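Local coordinates for phosphoserine phosphatase (Homo sapiens, PDB 6HYY), which catalyses hydrolysis of L-phosphoserine to serine and inorganic phosphate as a magnesium-dependent phosphatase of the haloacid dehalogenase family, at residues D16-S19 / E24-I27; F102-G107 / G152-V157. All blocks are in the same frame, centred on the assembly; numbering follows the deposited sequence.

Contact 1: residues D16-S19 / E24-I27; sequences DVDS and EEGI. With MG (magnesium ion), chain D; SER (serine), chain E.
Asp18 meets both Glu25 and Gly26, and its side chain can be followed outward atom by atom. CB lies 3.2 Å from Glu25 OE2 and comes equally near CB of the bound serine. CG is 3.3 Å from Gly26 N and about as near that serine CB. At the tip the two oxygens part company. OD1 accepts the backbone N-H of Gly26 at 2.9 Å; the bond is nearly straight (164°), but the donor stands above the carboxylate plane, 64° out of it. OD2 takes the amino N of the serine at 2.5 Å, and a water that also accepts from Ile27 N. Alongside, Ser19 N donates to Glu24 O (3.1 Å). Glu25, bent at chi2 (-97°), brings OE2 to Ser19 OG at 2.7 Å, the hydroxyl arriving on the anti side close to the carboxylate plane. The same OE2 receives a magnesium-bound water, placing Glu25 in the metal's second shell. With an alanine here, Ser19 OG and that water would probably both lose their shared acceptor. The magnesium is bound by Asp16 OD2 (2.2 Å) and Asp18 O, three waters and Asp175 completing its shell, as in the DxD motif of haloacid dehalogenase-like hydrolases.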
ATOM      1  N   ASP A  16       1.148   2.065  -3.243  1.00 17.57           N
ATOM      2  CA  ASP A  16       0.970   1.938  -1.806  1.00 17.49           C
ATOM      3  C   ASP A  16      -0.514   1.746  -1.493  1.00 18.47           C
ATOM      4  O   ASP A  16      -1.373   2.323  -2.161  1.00 19.52           O
ATOM      5  CB  ASP A  16       1.518   3.218  -1.160  1.00 19.93           C
ATOM      6  CG  ASP A  16       1.195   3.339   0.320  1.00 22.59           C
ATOM      7  OD1 ASP A  16       1.513   2.415   1.074  1.00 25.73           O
ATOM      8  OD2 ASP A  16       0.655   4.385   0.703  1.00 28.51           O
ATOM      9  N   VAL A  17      -0.819   0.944  -0.469  1.00 19.93           N
ATOM     10  CA  VAL A  17      -2.224   0.740  -0.102  1.00 19.96           C
ATOM     11  C   VAL A  17      -2.720   1.757   0.932  1.00 22.36           C
ATOM     12  O   VAL A  17      -3.613   2.570   0.629  1.00 20.13           O
ATOM     13  CB  VAL A  17      -2.450  -0.704   0.376  1.00 18.93           C
ATOM     14  CG1 VAL A  17      -3.900  -0.887   0.822  1.00 20.08           C
ATOM     15  CG2 VAL A  17      -2.094  -1.690  -0.738  1.00 22.42           C
ATOM     16  N   ASP A  18      -2.163   1.741   2.153  1.00 21.78           N
ATOM     17  CA  ASP A  18      -2.732   2.562   3.231  1.00 21.62           C
ATOM     18  C   ASP A  18      -2.607   4.052   2.917  1.00 20.85           C
ATOM     19  O   ASP A  18      -1.510   4.566   2.673  1.00 21.05           O
ATOM     20  CB  ASP A  18      -2.066   2.314   4.596  1.00 24.41           C
ATOM     21  CG  ASP A  18      -2.289   0.905   5.157  1.00 34.30           C
ATOM     22  OD1 ASP A  18      -3.244   0.207   4.766  1.00 29.26           O
ATOM     23  OD2 ASP A  18      -1.481   0.490   6.024  1.00 38.88           O
ATOM     24  N   SER A  19      -3.739   4.753   2.975  1.00 19.81           N
ATOM     25  CA  SER A  19      -3.896   6.177   2.700  1.00 20.21           C
ATOM     26  C   SER A  19      -3.643   6.543   1.247  1.00 18.71           C
ATOM     27  O   SER A  19      -3.690   7.723   0.901  1.00 19.12           O
ATOM     28  CB  SER A  19      -3.020   7.040   3.615  1.00 22.99           C
ATOM     29  OG  SER A  19      -3.350   6.764   4.964  1.00 27.49           O
ATOM     30  N   GLU A  24      -7.946   4.602   4.688  1.00 25.81           N
ATOM     31  CA  GLU A  24      -7.540   4.303   6.054  1.00 31.81           C
ATOM     32  C   GLU A  24      -6.177   3.611   6.075  1.00 27.71           C
ATOM     33  O   GLU A  24      -5.587   3.298   5.038  1.00 23.69           O
ATOM     34  CB  GLU A  24      -8.605   3.429   6.726  1.00 34.99           C
ATOM     35  CG  GLU A  24     -10.060   3.905   6.547  1.00 35.13           C
ATOM     36  CD  GLU A  24     -10.816   3.174   5.427  1.00 36.20           C
ATOM     37  OE1 GLU A  24     -12.071   3.180   5.459  1.00 39.72           O
ATOM     38  OE2 GLU A  24     -10.163   2.601   4.527  1.00 33.70           O
ATOM     39  N   GLU A  25      -5.673   3.370   7.284  1.00 29.49           N
ATOM     40  CA  GLU A  25      -4.515   2.508   7.491  1.00 28.19           C
ATOM     41  C   GLU A  25      -5.031   1.172   8.008  1.00 29.00           C
ATOM     42  O   GLU A  25      -5.720   1.122   9.032  1.00 28.15           O
ATOM     43  CB  GLU A  25      -3.516   3.139   8.467  1.00 31.14           C
ATOM     44  CG  GLU A  25      -3.069   4.553   8.083  1.00 37.33           C
ATOM     45  CD  GLU A  25      -1.742   4.569   7.332  1.00 37.40           C
ATOM     46  OE1 GLU A  25      -0.740   4.096   7.903  1.00 47.33           O
ATOM     47  OE2 GLU A  25      -1.692   5.062   6.172  1.00 38.22           O
ATOM     48  N   GLY A  26      -4.717   0.093   7.286  1.00 26.37           N
ATOM     49  CA  GLY A  26      -5.317  -1.192   7.601  1.00 27.21           C
ATOM     50  C   GLY A  26      -5.044  -1.646   9.022  1.00 28.15           C
ATOM     51  O   GLY A  26      -5.947  -2.121   9.718  1.00 29.72           O
ATOM     52  N   ILE A  27      -3.802  -1.486   9.483  1.00 28.93           N
ATOM     53  CA  ILE A  27      -3.468  -1.935  10.830  1.00 26.19           C
ATOM     54  C   ILE A  27      -4.247  -1.141  11.879  1.00 28.59           C
ATOM     55  O   ILE A  27      -4.644  -1.695  12.911  1.00 29.46           O
ATOM     56  CB  ILE A  27      -1.942  -1.869  11.055  1.00 29.36           C
ATOM     57  CG1 ILE A  27      -1.587  -2.508  12.399  1.00 30.81           C
ATOM     58  CG2 ILE A  27      -1.439  -0.439  10.969  1.00 29.93           C
ATOM     59  CD1 ILE A  27      -0.133  -2.899  12.541  1.00 30.92           C
TER
HETATM   60 MG    MG D 302       0.754   4.880   2.833  1.00 17.11          MG
HETATM   61  N   SER E 303       1.045   0.229   5.899  1.00 44.04           N
HETATM   62  CA  SER E 303       1.482   0.107   4.513  1.00 36.69           C
HETATM   63  C   SER E 303       2.939   0.533   4.386  1.00 33.98           C
HETATM   64  O   SER E 303       3.241   1.361   3.532  1.00 46.06           O
HETATM   65  CB  SER E 303       0.636   0.961   3.594  1.00 37.75           C
HETATM   66  OG  SER E 303       0.497   0.430   2.297  1.00 32.75           O
HETATM   67  OXT SER E 303       3.832   0.108   5.126  1.00 51.22           O
HETATM   68  O   HOH W   1      -1.747  -1.612   7.594  1.00 28.59           O
HETATM   69  O   HOH W   2       0.319   6.072   4.683  1.00 29.97           O
HETATM   70  O   HOH W   3       1.346   3.591   4.294  1.00 33.61           O
HETATM   71  O   HOH W   4       2.974   5.083   2.908  1.00 24.79           O

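Contact 2: residues F102-G107 / G152-V157. With SER (serine), chain E.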
ATOM      1  N   PHE A 102       0.380  -3.281  -9.389  1.00 16.23           N
ATOM      2  CA  PHE A 102       0.743  -4.020  -8.189  1.00 18.09           C
ATOM      3  C   PHE A 102       0.312  -3.219  -6.977  1.00 17.44           C
ATOM      4  O   PHE A 102       0.232  -1.995  -7.039  1.00 18.34           O
ATOM      5  CB  PHE A 102       2.267  -4.291  -8.090  1.00 18.30           C
ATOM      6  CG  PHE A 102       2.801  -5.110  -9.230  1.00 18.61           C
ATOM      7  CD1 PHE A 102       3.179  -4.501 -10.408  1.00 18.51           C
ATOM      8  CD2 PHE A 102       2.917  -6.483  -9.114  1.00 20.32           C
ATOM      9  CE1 PHE A 102       3.657  -5.264 -11.486  1.00 19.51           C
ATOM     10  CE2 PHE A 102       3.363  -7.261 -10.192  1.00 19.96           C
ATOM     11  CZ  PHE A 102       3.751  -6.640 -11.365  1.00 18.58           C
ATOM     12  N   LEU A 103       0.037  -3.931  -5.886  1.00 18.73           N
ATOM     13  CA  LEU A 103      -0.220  -3.322  -4.593  1.00 16.20           C
ATOM     14  C   LEU A 103       0.891  -3.725  -3.639  1.00 17.05           C
ATOM     15  O   LEU A 103       1.226  -4.912  -3.541  1.00 19.61           O
ATOM     16  CB  LEU A 103      -1.578  -3.762  -4.039  1.00 17.83           C
ATOM     17  CG  LEU A 103      -2.833  -3.448  -4.858  1.00 19.15           C
ATOM     18  CD1 LEU A 103      -4.082  -3.837  -4.042  1.00 21.95           C
ATOM     19  CD2 LEU A 103      -2.879  -1.979  -5.242  1.00 20.76           C
ATOM     20  N   ILE A 104       1.463  -2.748  -2.938  1.00 17.71           N
ATOM     21  CA  ILE A 104       2.533  -3.006  -1.978  1.00 18.20           C
ATOM     22  C   ILE A 104       2.125  -2.406  -0.643  1.00 23.29           C
ATOM     23  O   ILE A 104       1.707  -1.243  -0.580  1.00 24.71           O
ATOM     24  CB  ILE A 104       3.893  -2.428  -2.432  1.00 19.99           C
ATOM     25  CG1 ILE A 104       4.221  -2.891  -3.848  1.00 22.13           C
ATOM     26  CG2 ILE A 104       4.987  -2.862  -1.450  1.00 25.98           C
ATOM     27  CD1 ILE A 104       5.494  -2.270  -4.406  1.00 23.74           C
ATOM     28  N   SER A 105       2.230  -3.196   0.419  1.00 21.65           N
ATOM     29  CA  SER A 105       1.753  -2.704   1.702  1.00 21.09           C
ATOM     30  C   SER A 105       2.535  -3.320   2.852  1.00 25.40           C
ATOM     31  O   SER A 105       2.915  -4.489   2.808  1.00 23.07           O
ATOM     32  CB  SER A 105       0.269  -3.013   1.867  1.00 24.71           C
ATOM     33  OG  SER A 105      -0.207  -2.396   3.052  1.00 26.12           O
ATOM     34  N   GLY A 106       2.752  -2.514   3.894  1.00 28.01           N
ATOM     35  CA  GLY A 106       3.148  -3.014   5.200  1.00 28.35           C
ATOM     36  C   GLY A 106       2.005  -3.583   6.019  1.00 28.00           C
ATOM     37  O   GLY A 106       2.241  -4.137   7.098  1.00 28.37           O
ATOM     38  N   GLY A 107       0.774  -3.451   5.522  1.00 24.63           N
ATOM     39  CA  GLY A 107      -0.376  -4.143   6.064  1.00 25.89           C
ATOM     40  C   GLY A 107      -0.393  -5.604   5.666  1.00 27.09           C
ATOM     41  O   GLY A 107       0.633  -6.203   5.342  1.00 27.11           O
ATOM     42  N   GLY A 152      12.592  -0.409   4.290  1.00 31.78           N
ATOM     43  CA  GLY A 152      12.977  -0.468   2.899  1.00 27.47           C
ATOM     44  C   GLY A 152      12.281  -1.539   2.098  1.00 28.17           C
ATOM     45  O   GLY A 152      12.704  -1.821   0.973  1.00 28.43           O
ATOM     46  N   GLY A 153      11.229  -2.151   2.643  1.00 28.58           N
ATOM     47  CA  GLY A 153      10.620  -3.291   1.979  1.00 29.05           C
ATOM     48  C   GLY A 153      10.002  -2.974   0.632  1.00 25.59           C
ATOM     49  O   GLY A 153       9.980  -3.829  -0.256  1.00 25.43           O
ATOM     50  N   LYS A 154       9.477  -1.759   0.456  1.00 24.99           N
ATOM     51  CA  LYS A 154       8.855  -1.433  -0.824  1.00 22.28           C
ATOM     52  C   LYS A 154       9.886  -1.429  -1.944  1.00 21.31           C
ATOM     53  O   LYS A 154       9.612  -1.911  -3.049  1.00 20.87           O
ATOM     54  CB  LYS A 154       8.142  -0.084  -0.738  1.00 23.93           C
ATOM     55  CG  LYS A 154       6.845  -0.186   0.058  1.00 28.85           C
ATOM     56  CD  LYS A 154       6.208   1.164   0.274  1.00 31.55           C
ATOM     57  CE  LYS A 154       4.913   1.012   1.050  1.00 32.44           C
ATOM     58  NZ  LYS A 154       4.509   2.301   1.703  1.00 33.28           N
ATOM     59  N   GLY A 155      11.084  -0.909  -1.667  1.00 22.91           N
ATOM     60  CA  GLY A 155      12.131  -0.942  -2.672  1.00 23.41           C
ATOM     61  C   GLY A 155      12.578  -2.356  -2.970  1.00 21.87           C
ATOM     62  O   GLY A 155      12.873  -2.699  -4.125  1.00 23.00           O
ATOM     63  N   LYS A 156      12.602  -3.210  -1.939  1.00 22.20           N
ATOM     64  CA  LYS A 156      12.953  -4.611  -2.158  1.00 23.31           C
ATOM     65  C   LYS A 156      11.935  -5.299  -3.062  1.00 20.18           C
ATOM     66  O   LYS A 156      12.301  -6.119  -3.912  1.00 23.46           O
ATOM     67  CB  LYS A 156      13.066  -5.344  -0.824  1.00 27.48           C
ATOM     68  CG  LYS A 156      14.165  -4.818   0.083  1.00 32.61           C
ATOM     69  CD  LYS A 156      14.302  -5.685   1.329  1.00 36.30           C
ATOM     70  CE  LYS A 156      15.312  -5.092   2.307  1.00 43.66           C
ATOM     71  NZ  LYS A 156      14.656  -4.301   3.395  1.00 46.67           N
ATOM     72  N   VAL A 157      10.649  -4.994  -2.877  1.00 19.41           N
ATOM     73  CA  VAL A 157       9.624  -5.560  -3.751  1.00 19.76           C
ATOM     74  C   VAL A 157       9.867  -5.128  -5.192  1.00 20.40           C
ATOM     75  O   VAL A 157       9.813  -5.940  -6.120  1.00 20.94           O
ATOM     76  CB  VAL A 157       8.217  -5.153  -3.269  1.00 20.81           C
ATOM     77  CG1 VAL A 157       7.169  -5.541  -4.326  1.00 20.87           C
ATOM     78  CG2 VAL A 157       7.910  -5.820  -1.942  1.00 24.58           C
TER
HETATM   79  N   SER E 303       1.045   0.229   5.899  1.00 44.04           N
HETATM   80  CA  SER E 303       1.482   0.107   4.513  1.00 36.69           C
HETATM   81  C   SER E 303       2.939   0.533   4.386  1.00 33.98           C
HETATM   82  O   SER E 303       3.241   1.361   3.532  1.00 46.06           O
HETATM   83  CB  SER E 303       0.636   0.961   3.594  1.00 37.75           C
HETATM   84  OG  SER E 303       0.497   0.430   2.297  1.00 32.75           O
HETATM   85  OXT SER E 303       3.832   0.108   5.126  1.00 51.22           O
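Ile104 and the helix residues Lys154 and Val157 carry the packing between 102-107 and 152-157, and this packing is apolar. Ile104 CB points at the helix, and its two branches divide the work. CG2, anti to the backbone N, reaches Lys154 CG at 3.6 Å, the two side chains crossing at a slant. The other branch ends in CD1, which meets Val157 CG1 tip to tip at 3.7 Å. Strand and helix are thus joined by methyl and methylene groups, with Lys154 and Val157 one helical turn apart gripping one isoleucine.

Polar interactions are made with the bound serine. Beyond CG the Lys154 chain is extended, carrying NZ to the carboxylate O of the serine in a hydrogen bond so short that its exact length is doubtful. Salt bridges to Asp16 and Asp179 and a hydrogen bond to Thr178 further fix the ammonium group. Ser105 OG lies 3.0 Å from the serine OG, a possible bond whose proton is not settled. Ser105 OG firmly accepts Gly107 N at 2.9 Å (152°), closing an ST turn where the chain leaves the strand.

Steric limits make a third group. The ligand lies tightly against the backbone at Gly106, where a CB would fall 2.2 Å from the ligand OXT, so a side chain there would clash.

The lysine therefore combines two chemistries: its aliphatic stem lies on Ile104, while NZ is held by Asp16, Asp179, Thr178 and the ligand carboxylate, so that one residue ties the hydrophobic join to the pocket.

In the fold
Contact 1 and contact 2, centres about 12 Å apart, hold the bound serine between them and are joined directly as well. Asp16 OD1 of contact 1 forms a salt bridge with Lys154 NZ of contact 2 at 3.1 Å, linking the metal-binding side to the ligand-binding lysine, which reaches in from helix 153-165 and whose side chain lies about 5 Å from the magnesium at nearest approach. Val17 CG2 packs on Ser105 CB at 3.8 Å. This packing follows from the fold: strands 12-16 and 100-105 are parallel neighbours in the central sheet, so their C-terminal ends present 16-19 and 104-107 together. A bound phosphate lies about 5 Å from the side chains of both Glu25 and Lys154.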